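Local coordinates for putative uncharacterized protein (Bacteroides vulgatus, PDB 4F7A) that probably binds mucin O-glycans at the outer membrane as a SusD-like lipoprotein that helps the bacterium take up nutrients, at residues Tyr110-Val122 with Asp161-Glu175. Residues are numbered along the deposited sequence; the frame is centred on the assembly and turned at random.
Sequences YKHFYGATLILKV and DLDKAVDALDTYLKE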
loop_
_atom_site.group_PDB
_atom_site.type_symbol
_atom_site.label_atom_id
_atom_site.label_comp_id
_atom_site.label_asym_id
_atom_site.label_seq_id
_atom_site.Cartn_x
_atom_site.Cartn_y
_atom_site.Cartn_z
ATOM N N TYR A 110 12.221 -25.880 -11.813
ATOM C CA TYR A 110 11.337 -24.896 -11.170
ATOM C C TYR A 110 11.957 -23.509 -10.994
ATOM O O TYR A 110 11.665 -22.809 -10.027
ATOM C CB TYR A 110 10.869 -25.440 -9.822
ATOM C CG TYR A 110 9.919 -26.587 -10.002
ATOM C CD1 TYR A 110 8.593 -26.355 -10.355
ATOM C CD2 TYR A 110 10.345 -27.900 -9.879
ATOM C CE1 TYR A 110 7.703 -27.398 -10.545
ATOM C CE2 TYR A 110 9.458 -28.964 -10.068
ATOM C CZ TYR A 110 8.136 -28.704 -10.394
ATOM O OH TYR A 110 7.232 -29.737 -10.593
ATOM N N LYS A 111 12.783 -23.095 -11.945
ATOM C CA LYS A 111 13.364 -21.757 -11.899
ATOM C C LYS A 111 12.300 -20.673 -11.927
ATOM O O LYS A 111 12.463 -19.626 -11.275
ATOM C CB LYS A 111 14.328 -21.552 -13.058
ATOM C CG LYS A 111 15.565 -22.438 -12.977
ATOM C CD LYS A 111 16.511 -22.175 -14.149
ATOM C CE LYS A 111 17.722 -23.092 -14.097
ATOM N NZ LYS A 111 17.399 -24.467 -14.586
ATOM N N HIS A 112 11.234 -20.911 -12.698
ATOM C CA HIS A 112 10.089 -20.009 -12.731
ATOM C C HIS A 112 9.364 -19.895 -11.383
ATOM O O HIS A 112 8.999 -18.783 -10.970
ATOM C CB HIS A 112 9.117 -20.346 -13.878
ATOM C CG HIS A 112 8.535 -21.730 -13.840
ATOM N ND1 HIS A 112 9.220 -22.834 -13.372
ATOM C CD2 HIS A 112 7.348 -22.199 -14.305
ATOM C CE1 HIS A 112 8.469 -23.915 -13.519
ATOM N NE2 HIS A 112 7.324 -23.558 -14.075
ATOM N N PHE A 113 9.165 -21.019 -10.694
ATOM C CA PHE A 113 8.509 -20.988 -9.367
ATOM C C PHE A 113 9.399 -20.315 -8.331
ATOM O O PHE A 113 8.922 -19.635 -7.424
ATOM C CB PHE A 113 8.188 -22.404 -8.879
ATOM C CG PHE A 113 6.913 -23.028 -9.481
ATOM C CD1 PHE A 113 6.435 -22.662 -10.743
ATOM C CD2 PHE A 113 6.262 -24.059 -8.797
ATOM C CE1 PHE A 113 5.321 -23.277 -11.286
ATOM C CE2 PHE A 113 5.129 -24.680 -9.329
ATOM C CZ PHE A 113 4.657 -24.288 -10.577
ATOM N N TYR A 114 10.707 -20.537 -8.454
ATOM C CA TYR A 114 11.715 -19.845 -7.626
ATOM C C TYR A 114 11.626 -18.336 -7.826
ATOM O O TYR A 114 11.465 -17.580 -6.865
ATOM C CB TYR A 114 13.118 -20.347 -7.979
ATOM C CG TYR A 114 14.249 -19.592 -7.283
ATOM C CD1 TYR A 114 14.269 -19.429 -5.893
ATOM C CD2 TYR A 114 15.303 -19.064 -8.010
ATOM C CE1 TYR A 114 15.334 -18.734 -5.258
ATOM C CE2 TYR A 114 16.349 -18.379 -7.392
ATOM C CZ TYR A 114 16.350 -18.203 -6.022
ATOM O OH TYR A 114 17.405 -17.536 -5.426
ATOM N N GLY A 115 11.664 -17.894 -9.074
ATOM C CA GLY A 115 11.489 -16.469 -9.373
ATOM C C GLY A 115 10.212 -15.868 -8.798
ATOM O O GLY A 115 10.233 -14.825 -8.153
ATOM N N ALA A 116 9.092 -16.545 -9.035
ATOM C CA ALA A 116 7.803 -16.091 -8.529
ATOM C C ALA A 116 7.766 -16.016 -6.992
ATOM O O ALA A 116 7.208 -15.087 -6.428
ATOM C CB ALA A 116 6.670 -17.031 -9.070
ATOM N N THR A 117 8.337 -17.008 -6.331
ATOM C CA THR A 117 8.421 -17.027 -4.884
ATOM C C THR A 117 9.117 -15.779 -4.385
ATOM O O THR A 117 8.633 -15.129 -3.464
ATOM C CB THR A 117 9.201 -18.247 -4.356
ATOM O OG1 THR A 117 8.473 -19.428 -4.626
ATOM C CG2 THR A 117 9.432 -18.138 -2.836
ATOM N N LEU A 118 10.261 -15.455 -4.987
ATOM C CA LEU A 118 11.057 -14.306 -4.548
ATOM C C LEU A 118 10.283 -13.011 -4.705
ATOM O O LEU A 118 10.296 -12.172 -3.806
ATOM C CB LEU A 118 12.371 -14.216 -5.322
ATOM C CG LEU A 118 13.366 -15.314 -4.949
ATOM C CD1 LEU A 118 14.666 -15.177 -5.746
ATOM C CD2 LEU A 118 13.660 -15.309 -3.466
ATOM N N ILE A 119 9.622 -12.853 -5.848
ATOM C CA ILE A 119 8.815 -11.647 -6.105
ATOM C C ILE A 119 7.698 -11.532 -5.058
ATOM O O ILE A 119 7.481 -10.476 -4.458
ATOM C CB ILE A 119 8.263 -11.640 -7.563
ATOM C CG1 ILE A 119 9.436 -11.557 -8.559
ATOM C CG2 ILE A 119 7.308 -10.425 -7.800
ATOM C CD1 ILE A 119 9.145 -12.118 -9.938
ATOM N N LEU A 120 6.973 -12.614 -4.830
ATOM C CA LEU A 120 5.920 -12.572 -3.819
ATOM C C LEU A 120 6.468 -12.270 -2.417
ATOM O O LEU A 120 5.830 -11.593 -1.628
ATOM C CB LEU A 120 5.155 -13.892 -3.805
ATOM C CG LEU A 120 4.322 -14.206 -5.027
ATOM C CD1 LEU A 120 3.786 -15.658 -4.903
ATOM C CD2 LEU A 120 3.198 -13.164 -5.252
ATOM N N LYS A 121 7.654 -12.788 -2.104
ATOM C CA LYS A 121 8.254 -12.584 -0.786
ATOM C C LYS A 121 8.588 -11.105 -0.568
ATOM O O LYS A 121 8.343 -10.539 0.514
ATOM C CB LYS A 121 9.487 -13.483 -0.662
ATOM C CG LYS A 121 10.120 -13.491 0.702
ATOM C CD LYS A 121 11.103 -14.647 0.874
ATOM C CE LYS A 121 12.359 -14.489 0.035
ATOM N NZ LYS A 121 13.323 -15.669 0.137
ATOM N N VAL A 122 9.097 -10.464 -1.610
ATOM C CA VAL A 122 9.394 -9.032 -1.559
ATOM C C VAL A 122 8.102 -8.222 -1.520
ATOM O O VAL A 122 7.989 -7.255 -0.755
ATOM C CB VAL A 122 10.248 -8.566 -2.756
ATOM C CG1 VAL A 122 10.385 -7.038 -2.754
ATOM C CG2 VAL A 122 11.589 -9.235 -2.738
ATOM N N ASP A 161 16.930 -9.845 -4.040
ATOM C CA ASP A 161 15.958 -10.905 -4.348
ATOM C C ASP A 161 15.258 -10.674 -5.683
ATOM O O ASP A 161 15.008 -11.611 -6.437
ATOM C CB ASP A 161 14.916 -11.057 -3.238
ATOM C CG ASP A 161 15.430 -11.846 -2.040
ATOM O OD1 ASP A 161 16.423 -12.589 -2.185
ATOM O OD2 ASP A 161 14.822 -11.723 -0.958
ATOM N N LEU A 162 14.937 -9.425 -5.994
ATOM C CA LEU A 162 14.365 -9.131 -7.286
ATOM C C LEU A 162 15.362 -9.405 -8.406
ATOM O O LEU A 162 14.968 -9.873 -9.473
ATOM C CB LEU A 162 13.814 -7.697 -7.345
ATOM C CG LEU A 162 12.597 -7.445 -6.467
ATOM C CD1 LEU A 162 12.169 -5.942 -6.577
ATOM C CD2 LEU A 162 11.418 -8.368 -6.778
ATOM N N ASP A 163 16.646 -9.158 -8.174
ATOM C CA ASP A 163 17.666 -9.508 -9.182
ATOM C C ASP A 163 17.683 -11.018 -9.415
ATOM O O ASP A 163 17.736 -11.491 -10.558
ATOM C CB ASP A 163 19.074 -9.083 -8.747
ATOM C CG ASP A 163 19.269 -7.566 -8.744
ATOM O OD1 ASP A 163 18.503 -6.846 -9.405
ATOM O OD2 ASP A 163 20.218 -7.108 -8.083
ATOM N N LYS A 164 17.682 -11.776 -8.321
ATOM C CA LYS A 164 17.710 -13.237 -8.430
ATOM C C LYS A 164 16.454 -13.725 -9.157
ATOM O O LYS A 164 16.519 -14.616 -10.020
ATOM C CB LYS A 164 17.794 -13.873 -7.046
ATOM C CG LYS A 164 19.160 -13.773 -6.400
ATOM C CD LYS A 164 19.091 -14.191 -4.944
ATOM C CE LYS A 164 20.479 -14.271 -4.356
ATOM N NZ LYS A 164 20.359 -14.619 -2.925
ATOM N N ALA A 165 15.318 -13.114 -8.825
ATOM C CA ALA A 165 14.052 -13.486 -9.447
ATOM C C ALA A 165 14.045 -13.267 -10.950
ATOM O O ALA A 165 13.654 -14.173 -11.686
ATOM C CB ALA A 165 12.875 -12.715 -8.812
ATOM N N VAL A 166 14.384 -12.055 -11.407
ATOM C CA VAL A 166 14.332 -11.747 -12.846
ATOM C C VAL A 166 15.373 -12.582 -13.618
ATOM O O VAL A 166 15.113 -13.027 -14.739
ATOM C CB VAL A 166 14.434 -10.220 -13.184
ATOM C CG1 VAL A 166 13.278 -9.413 -12.519
ATOM C CG2 VAL A 166 15.765 -9.614 -12.817
ATOM N N ASP A 167 16.514 -12.861 -12.993
ATOM C CA ASP A 167 17.519 -13.750 -13.584
ATOM C C ASP A 167 16.948 -15.161 -13.775
ATOM O O ASP A 167 17.061 -15.754 -14.847
ATOM C CB ASP A 167 18.761 -13.822 -12.690
ATOM C CG ASP A 167 19.694 -12.636 -12.872
ATOM O OD1 ASP A 167 19.416 -11.774 -13.732
ATOM O OD2 ASP A 167 20.705 -12.574 -12.139
ATOM N N ALA A 168 16.344 -15.699 -12.718
ATOM C CA ALA A 168 15.778 -17.063 -12.747
ATOM C C ALA A 168 14.695 -17.208 -13.836
ATOM O O ALA A 168 14.705 -18.167 -14.605
ATOM C CB ALA A 168 15.210 -17.436 -11.377
ATOM N N LEU A 169 13.785 -16.245 -13.901
ATOM C CA LEU A 169 12.684 -16.302 -14.876
ATOM C C LEU A 169 13.178 -16.113 -16.298
ATOM O O LEU A 169 12.711 -16.783 -17.220
ATOM C CB LEU A 169 11.604 -15.276 -14.530
ATOM C CG LEU A 169 10.714 -15.674 -13.351
ATOM C CD1 LEU A 169 10.307 -14.477 -12.513
ATOM C CD2 LEU A 169 9.499 -16.469 -13.786
ATOM N N ASP A 170 14.151 -15.223 -16.482
ATOM C CA ASP A 170 14.766 -15.045 -17.803
ATOM C C ASP A 170 15.530 -16.313 -18.230
ATOM O O ASP A 170 15.402 -16.780 -19.367
ATOM C CB ASP A 170 15.672 -13.819 -17.790
ATOM C CG ASP A 170 16.398 -13.626 -19.097
ATOM O OD1 ASP A 170 15.717 -13.472 -20.120
ATOM O OD2 ASP A 170 17.639 -13.648 -19.093
ATOM N N THR A 171 16.304 -16.895 -17.316
ATOM C CA THR A 171 16.940 -18.185 -17.603
ATOM C C THR A 171 15.925 -19.278 -17.950
ATOM O O THR A 171 16.115 -20.042 -18.911
ATOM C CB THR A 171 17.804 -18.654 -16.444
ATOM O OG1 THR A 171 18.802 -17.673 -16.215
ATOM C CG2 THR A 171 18.501 -19.994 -16.773
ATOM N N TYR A 172 14.848 -19.357 -17.174
ATOM C CA TYR A 172 13.801 -20.343 -17.432
ATOM C C TYR A 172 13.336 -20.221 -18.878
ATOM O O TYR A 172 13.182 -21.224 -19.574
ATOM C CB TYR A 172 12.622 -20.114 -16.477
ATOM C CG TYR A 172 11.340 -20.835 -16.834
ATOM C CD1 TYR A 172 11.113 -22.143 -16.422
ATOM C CD2 TYR A 172 10.338 -20.184 -17.549
ATOM C CE1 TYR A 172 9.922 -22.802 -16.734
ATOM C CE2 TYR A 172 9.151 -20.826 -17.864
ATOM C CZ TYR A 172 8.949 -22.131 -17.455
ATOM O OH TYR A 172 7.769 -22.748 -17.779
ATOM N N LEU A 173 13.107 -18.987 -19.329
ATOM C CA LEU A 173 12.634 -18.771 -20.694
ATOM C C LEU A 173 13.695 -19.069 -21.737
ATOM O O LEU A 173 13.393 -19.710 -22.751
ATOM C CB LEU A 173 12.104 -17.365 -20.884
ATOM C CG LEU A 173 10.742 -17.058 -20.232
ATOM C CD1 LEU A 173 10.480 -15.532 -20.336
ATOM C CD2 LEU A 173 9.568 -17.879 -20.863
ATOM N N LYS A 174 14.929 -18.615 -21.505
ATOM C CA LYS A 174 16.013 -18.864 -22.466
ATOM C C LYS A 174 16.349 -20.359 -22.594
ATOM O O LYS A 174 16.849 -20.783 -23.632
ATOM C CB LYS A 174 17.269 -18.039 -22.119
ATOM C CG LYS A 174 17.105 -16.532 -22.371
ATOM C CD LYS A 174 18.292 -15.738 -21.855
ATOM C CE LYS A 174 18.184 -14.265 -22.281
ATOM N NZ LYS A 174 19.023 -13.355 -21.445
ATOM N N GLU A 175 16.071 -21.151 -21.556
ATOM C CA GLU A 175 16.254 -22.606 -21.607
ATOM C C GLU A 175 15.086 -23.325 -22.291
ATOM O O GLU A 175 15.078 -24.559 -22.330
ATOM C CB GLU A 175 16.406 -23.198 -20.190
ATOM C CG GLU A 175 17.724 -22.913 -19.489
ATOM C CD GLU A 175 17.769 -23.453 -18.041
ATOM O OE1 GLU A 175 16.710 -23.797 -17.460
ATOM O OE2 GLU A 175 18.877 -23.523 -17.477
HETATM O O HOH W 1 15.830 -15.108 -1.193
#
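The imidazole of His112 lies between two aromatic side chains: Phe113 CD1 stands over the centre of one face, and the Tyr172 ring covers the opposite one. His112 and Tyr172 form an offset stack, with ring centroids 4.1 Å apart and planes inclined by only 11°. The displacement brings His112 CB over the middle of the phenol, a CH-pi contact in which CB lies 3.6 Å from the Tyr172 centroid. Two torsions bring the rings together: His112 CG sits between the backbone N and the carbonyl carbon (chi1 59°), while Tyr172 CG is anti to its own N. Beyond the stack, Tyr172 OH hydrogen-bonds to Lys178 O, which helps fix the phenol. With an alanine in place of Tyr172, one imidazole face would probably lose its stacking partner and Lys178 O this hydrogen bond. Alongside, Lys111 bends at its end to form a salt bridge with Glu175, NZ donating to the syn lone pair of OE1 at 3.0 Å; NZ also bonds to Ala108 O.

Further along, small residues set the spacing. Gly115 and Ala165 bring their CA atoms within 3.9 Å, and a CB on Gly115 would clash with Leu169 CG. Leu169 itself is a knob among His112, Gly115, Ala116 and Ile119; its CD1 meets Ile119 CD1 at 3.7 Å. Ala165 CB packs against Ile119 CG1 at 3.6 Å and against Leu118 CB. At the far end a water bridges Lys121 NZ and Asp161 OD1, while Tyr137 and Thr101 hold Asp161 OD2 and Lys121 NZ, respectively.

The segments 111-122 and 161-174 thus run nearly antiparallel, at 156°, with their axes 7.7 Å apart at closest approach, and Ile119 and Leu169 also touch helix 193-210: the close helix-on-helix packing typical of the TPR-like helical scaffold of SusD homologues.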